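MccF (Escherichia coli, PDB 4IIY) confers self-immunity to microcin C7, probably as a carboxypeptidase-like hydrolase of the peptidase S66 family. Local coordinates at residues G165-L168 with I169-F172; E317-T320 with E321-G325. The protein carries 1 engineered substitution. All blocks are in the same frame, centred on the assembly; numbering follows the deposited sequence. Where two conformers were deposited one is given.

Interaction 1 (G165-L168 with I169-F172); sequences GPAL and IPSF
The phenyl ring of Phe-172 meets the pyrrolidine ring of Pro-166 obliquely, with CE2 lying 3.4 Å from Pro-166 CB. CZ of the same ring is 3.8 Å from Pro-166 CG. The CA of Leu-168 sits at the ring edge, near its plane. Phe-186 of helix 178-191 makes an edge-to-face contact with Phe-172, and Pro-166 also touches that helix. CG of Phe-172 is anti to its carbonyl carbon (chi1 -69°), which brings the ring to the side of the backbone N and back to Pro-166. The second proline ring, Pro-170, rests on the methyl group of Ala-167, CG to CB 3.8 Å.

Ala-167 and Ser-171 are joined by two hydrogen bonds. The N-H of Ser-171 donates to Ala-167 O at 2.9 Å, as in the first turn of a helix. In return, the hydroxyl oxygen of Ser-171 takes the N-H of Ala-167, with OG to N 3.0 Å and an angle of 144° at the hydrogen. Replacing Ser-171 by an alanine would probably leave this buried Ala-167 N-H without its acceptor and weaken the tie between the loop and the helix. A further bond, Phe-172 N to Leu-168 O at 3.1 Å, is weak.

The turn carries the chain from strand 162-164 into the short helix 168-172. Arg-62 donates from NE to Ile-169 O and from NH2 to Pro-170 O. Pro-170 also touches the bound glutamyl sulfamoyl inosine. Pro-170 has no N-H to give and puts an apolar ring at the pocket, while the Ser-171 hydroxyl satisfies the polar backbone of Ala-167.

Interaction 2 (E317-T320 with E321-G325); sequences EVLT and EVLDG
The N-H groups of Glu-321, Val-322 and Leu-323 bond to the carbonyls four residues back, with Val-322 N to Val-318 O at 3.0 Å and close to straight (170°), and phi turns positive at Asp-324. Side chains follow the same spacing. Leu-323 CD1 meets Leu-319 CG at 3.9 Å, and Leu-323 CG lies 3.3 Å from Leu-319 O. CG of Leu-319 is anti to the backbone N (chi1 179°), which turns its branches to cross those of Leu-323 at a slant. Both leucines rest on Phe-292 of helix 291-294. On another side of the helix, Val-322 CG2 packs 3.4 Å from Val-318 O.

Helix 315-323 is the crossover of a beta-alpha-beta unit, joining the parallel strands 297-301 and 330-334.

At its C-terminal end Asp-324 N bonds to Glu-321 O at 3.1 Å, and a water bridges the next step. It donates to Thr-320 O at 2.7 Å and accepts from Gly-325 N at 2.9 Å. Gly-325 suits its backbone angles, since a CB would be jammed against the carbonyl oxygen of Asp-324. Two acidic side chains face the second subunit: Glu-321 forms a salt bridge with Arg-90 and Asp-324 with Lys-95 of that subunit.

Interaction 1 comes first along the chain and closes before interaction 2 opens. Their centres are about 32 Å apart, on opposite sides of the chain's centre, and their nearest atoms are about 21 Å apart. They share no helix or strand. Interaction 1 follows strand 162-164 of the six-stranded sheet. Interaction 2 sits on helix 315-323, whose flanking strands 297-301 and 330-334 belong to the eight-stranded sheet, in the LD-carboxypeptidase C-terminal domain. The first is fully buried and contributes Pro-170 to the ligand pocket. The second is partly buried and reaches the other subunit of the dimeric assembly.

Interaction 1 (G165-L168 with I169-F172)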
ATOM      1  N   GLY B 165     -15.495   0.327 -13.908  1.00  6.21           N
ATOM      2  CA  GLY B 165     -16.098   1.301 -14.791  1.00  7.93           C
ATOM      3  C   GLY B 165     -16.526   2.536 -14.038  1.00  6.82           C
ATOM      4  O   GLY B 165     -16.115   2.750 -12.895  1.00  6.85           O
ATOM      5  N   PRO B 166     -17.360   3.365 -14.681  1.00  6.97           N
ATOM      6  CA  PRO B 166     -17.704   4.686 -14.151  1.00  7.37           C
ATOM      7  C   PRO B 166     -18.206   4.733 -12.715  1.00  7.22           C
ATOM      8  O   PRO B 166     -19.015   3.903 -12.285  1.00  9.51           O
ATOM      9  CB  PRO B 166     -18.834   5.144 -15.079  1.00 11.49           C
ATOM     10  CG  PRO B 166     -18.532   4.497 -16.376  1.00  9.13           C
ATOM     11  CD  PRO B 166     -17.808   3.205 -16.075  1.00  7.82           C
ATOM     12  N   ALA B 167     -17.717   5.742 -12.000  1.00  6.59           N
ATOM     13  CA  ALA B 167     -18.296   6.215 -10.750  1.00  8.03           C
ATOM     14  C   ALA B 167     -18.998   7.538 -11.047  1.00  7.17           C
ATOM     15  O   ALA B 167     -18.550   8.327 -11.887  1.00  7.69           O
ATOM     16  CB  ALA B 167     -17.219   6.388  -9.684  1.00  7.61           C
ATOM     17  N   LEU B 168     -20.101   7.789 -10.360  1.00  7.51           N
ATOM     18  CA  LEU B 168     -20.987   8.882 -10.717  1.00  6.55           C
ATOM     19  C   LEU B 168     -20.284  10.234 -10.814  1.00  6.03           C
ATOM     20  O   LEU B 168     -20.437  10.950 -11.813  1.00  7.84           O
ATOM     21  CB  LEU B 168     -22.134   8.927  -9.715  1.00  7.81           C
ATOM     22  CG  LEU B 168     -23.150  10.064  -9.861  1.00 10.01           C
ATOM     23  CD1 LEU B 168     -23.860  10.001 -11.189  1.00 12.34           C
ATOM     24  CD2 LEU B 168     -24.140  10.033  -8.693  1.00 12.35           C
ATOM     25  N   ILE B 169     -19.516  10.573  -9.790  1.00  6.39           N
ATOM     26  CA  ILE B 169     -18.927  11.904  -9.698  1.00  6.91           C
ATOM     27  C   ILE B 169     -17.744  12.113 -10.660  1.00  6.96           C
ATOM     28  O   ILE B 169     -17.803  12.980 -11.536  1.00  6.77           O
ATOM     29  CB  ILE B 169     -18.617  12.290  -8.225  1.00  6.39           C
ATOM     30  CG1 ILE B 169     -19.915  12.295  -7.405  1.00  6.72           C
ATOM     31  CG2 ILE B 169     -17.900  13.634  -8.157  1.00  7.54           C
ATOM     32  CD1 ILE B 169     -19.712  12.552  -5.917  1.00  8.18           C
ATOM     33  N   PRO B 170     -16.670  11.319 -10.539  1.00  6.57           N
ATOM     34  CA  PRO B 170     -15.552  11.581 -11.453  1.00  7.60           C
ATOM     35  C   PRO B 170     -15.902  11.257 -12.902  1.00  7.48           C
ATOM     36  O   PRO B 170     -15.472  11.966 -13.805  1.00  8.63           O
ATOM     37  CB  PRO B 170     -14.442  10.649 -10.939  1.00  7.77           C
ATOM     38  CG  PRO B 170     -15.164   9.559 -10.217  1.00  7.99           C
ATOM     39  CD  PRO B 170     -16.370  10.228  -9.596  1.00  7.56           C
ATOM     40  N   SER B 171     -16.676  10.206 -13.136  1.00  7.14           N
ATOM     41  CA  SER B 171     -16.871   9.763 -14.512  1.00  7.30           C
ATOM     42  C   SER B 171     -17.990  10.505 -15.233  1.00  7.59           C
ATOM     43  O   SER B 171     -17.821  10.965 -16.361  1.00  8.84           O
ATOM     44  CB  SER B 171     -17.138   8.257 -14.564  1.00  8.46           C
ATOM     45  OG  SER B 171     -16.154   7.524 -13.853  1.00  8.71           O
ATOM     46  N   PHE B 172     -19.153  10.591 -14.600  1.00  7.35           N
ATOM     47  CA  PHE B 172     -20.300  11.210 -15.260  1.00  7.45           C
ATOM     48  C   PHE B 172     -20.441  12.702 -14.976  1.00  7.36           C
ATOM     49  O   PHE B 172     -21.247  13.364 -15.617  1.00  8.44           O
ATOM     50  CB  PHE B 172     -21.595  10.430 -14.998  1.00  9.26           C
ATOM     51  CG  PHE B 172     -21.617   9.088 -15.670  1.00  7.69           C
ATOM     52  CD1 PHE B 172     -21.434   8.996 -17.038  1.00  8.71           C
ATOM     53  CD2 PHE B 172     -21.782   7.920 -14.943  1.00  9.07           C
ATOM     54  CE1 PHE B 172     -21.428   7.754 -17.673  1.00  9.65           C
ATOM     55  CE2 PHE B 172     -21.792   6.691 -15.573  1.00 10.91           C
ATOM     56  CZ  PHE B 172     -21.612   6.611 -16.936  1.00 10.76           C
TER

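Interaction 2 (E317-T320 with E321-G325)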
ATOM      1  N   GLU B 317       8.438   0.281 -18.652  1.00  9.86           N
ATOM      2  CA  GLU B 317       9.874   0.080 -18.501  1.00  9.76           C
ATOM      3  C   GLU B 317      10.226  -0.456 -17.107  1.00  9.91           C
ATOM      4  O   GLU B 317      11.107  -1.311 -16.963  1.00 10.59           O
ATOM      5  CB  GLU B 317      10.640   1.370 -18.807  1.00 12.53           C
ATOM      6  CG  GLU B 317      12.151   1.220 -18.710  1.00 18.72           C
ATOM      7  CD  GLU B 317      12.902   2.465 -19.145  1.00 20.90           C
ATOM      8  OE1 GLU B 317      12.280   3.365 -19.754  1.00 21.92           O
ATOM      9  OE2 GLU B 317      14.123   2.543 -18.871  1.00 22.85           O
ATOM     10  N   VAL B 318       9.548   0.056 -16.081  1.00  8.85           N
ATOM     11  CA  VAL B 318       9.746  -0.431 -14.715  1.00  8.37           C
ATOM     12  C   VAL B 318       9.295  -1.892 -14.607  1.00  8.37           C
ATOM     13  O   VAL B 318       9.988  -2.734 -14.047  1.00  8.63           O
ATOM     14  CB  VAL B 318       9.001   0.448 -13.678  1.00  9.63           C
ATOM     15  CG1 VAL B 318       9.274  -0.043 -12.264  1.00 10.65           C
ATOM     16  CG2 VAL B 318       9.417   1.912 -13.826  1.00 10.67           C
ATOM     17  N   LEU B 319       8.133  -2.196 -15.170  1.00  8.02           N
ATOM     18  CA  LEU B 319       7.644  -3.568 -15.187  1.00  8.47           C
ATOM     19  C   LEU B 319       8.663  -4.498 -15.837  1.00  7.28           C
ATOM     20  O   LEU B 319       8.928  -5.592 -15.344  1.00  8.81           O
ATOM     21  CB  LEU B 319       6.311  -3.647 -15.931  1.00  8.19           C
ATOM     22  CG  LEU B 319       5.690  -5.038 -16.056  1.00  8.68           C
ATOM     23  CD1 LEU B 319       5.354  -5.620 -14.695  1.00 11.29           C
ATOM     24  CD2 LEU B 319       4.447  -4.967 -16.928  1.00 11.14           C
ATOM     25  N   THR B 320       9.242  -4.067 -16.951  1.00  8.73           N
ATOM     26  CA  THR B 320      10.225  -4.880 -17.664  0.74  9.39           C
ATOM     27  C   THR B 320      11.429  -5.206 -16.773  1.00  9.18           C
ATOM     28  O   THR B 320      11.917  -6.336 -16.751  1.00  9.25           O
ATOM     29  CB  THR B 320      10.649  -4.194 -18.982  0.74  9.74           C
ATOM     30  OG1 THR B 320       9.509  -4.115 -19.848  0.74  9.85           O
ATOM     31  CG2 THR B 320      11.756  -4.973 -19.684  0.74  9.33           C
ATOM     32  N   GLU B 321      11.916  -4.222 -16.021  1.00  8.07           N
ATOM     33  CA  GLU B 321      13.021  -4.519 -15.109  1.00  9.29           C
ATOM     34  C   GLU B 321      12.590  -5.544 -14.061  1.00  8.77           C
ATOM     35  O   GLU B 321      13.300  -6.514 -13.792  1.00  8.89           O
ATOM     36  CB  GLU B 321      13.553  -3.270 -14.405  1.00  9.47           C
ATOM     37  CG  GLU B 321      14.796  -3.589 -13.583  1.00  9.43           C
ATOM     38  CD  GLU B 321      15.280  -2.460 -12.667  1.00  9.45           C
ATOM     39  OE1 GLU B 321      14.619  -1.405 -12.572  1.00 10.95           O
ATOM     40  OE2 GLU B 321      16.331  -2.654 -12.018  1.00  9.52           O
ATOM     41  N   VAL B 322      11.429  -5.322 -13.453  1.00  8.48           N
ATOM     42  CA  VAL B 322      10.942  -6.221 -12.412  1.00  8.57           C
ATOM     43  C   VAL B 322      10.761  -7.649 -12.937  1.00  7.85           C
ATOM     44  O   VAL B 322      11.044  -8.622 -12.236  1.00  9.64           O
ATOM     45  CB  VAL B 322       9.644  -5.673 -11.792  1.00  7.41           C
ATOM     46  CG1 VAL B 322       8.978  -6.710 -10.882  1.00  9.12           C
ATOM     47  CG2 VAL B 322       9.931  -4.379 -11.031  1.00  8.72           C
ATOM     48  N   LEU B 323      10.283  -7.778 -14.168  1.00  8.45           N
ATOM     49  CA  LEU B 323      10.048  -9.098 -14.754  1.00  9.50           C
ATOM     50  C   LEU B 323      11.313  -9.949 -14.894  1.00  9.36           C
ATOM     51  O   LEU B 323      11.233 -11.177 -14.937  1.00 10.36           O
ATOM     52  CB  LEU B 323       9.333  -8.970 -16.100  1.00  9.37           C
ATOM     53  CG  LEU B 323       7.839  -8.672 -16.015  1.00  9.36           C
ATOM     54  CD1 LEU B 323       7.295  -8.367 -17.391  1.00 11.53           C
ATOM     55  CD2 LEU B 323       7.070  -9.824 -15.378  1.00 12.21           C
ATOM     56  N   ASP B 324      12.471  -9.301 -14.974  1.00 10.43           N
ATOM     57  CA  ASP B 324      13.747 -10.019 -14.974  1.00 11.55           C
ATOM     58  C   ASP B 324      13.789 -11.126 -16.025  1.00 12.94           C
ATOM     59  O   ASP B 324      14.180 -12.257 -15.735  1.00 14.26           O
ATOM     60  CB  ASP B 324      14.037 -10.596 -13.579  1.00 13.94           C
ATOM     61  CG  ASP B 324      15.461 -11.132 -13.446  1.00 15.14           C
ATOM     62  OD1 ASP B 324      16.350 -10.649 -14.177  1.00 21.43           O
ATOM     63  OD2 ASP B 324      15.683 -12.038 -12.613  1.00 19.24           O
ATOM     64  N   GLY B 325      13.372 -10.794 -17.241  1.00 11.77           N
ATOM     65  CA  GLY B 325      13.470 -11.717 -18.360  1.00 13.05           C
ATOM     66  C   GLY B 325      12.238 -12.571 -18.592  1.00 13.48           C
ATOM     67  O   GLY B 325      12.138 -13.260 -19.610  1.00 15.21           O
TER
HETATM   68  O   HOH W   1      12.313  -8.416 -18.417  1.00 12.73           O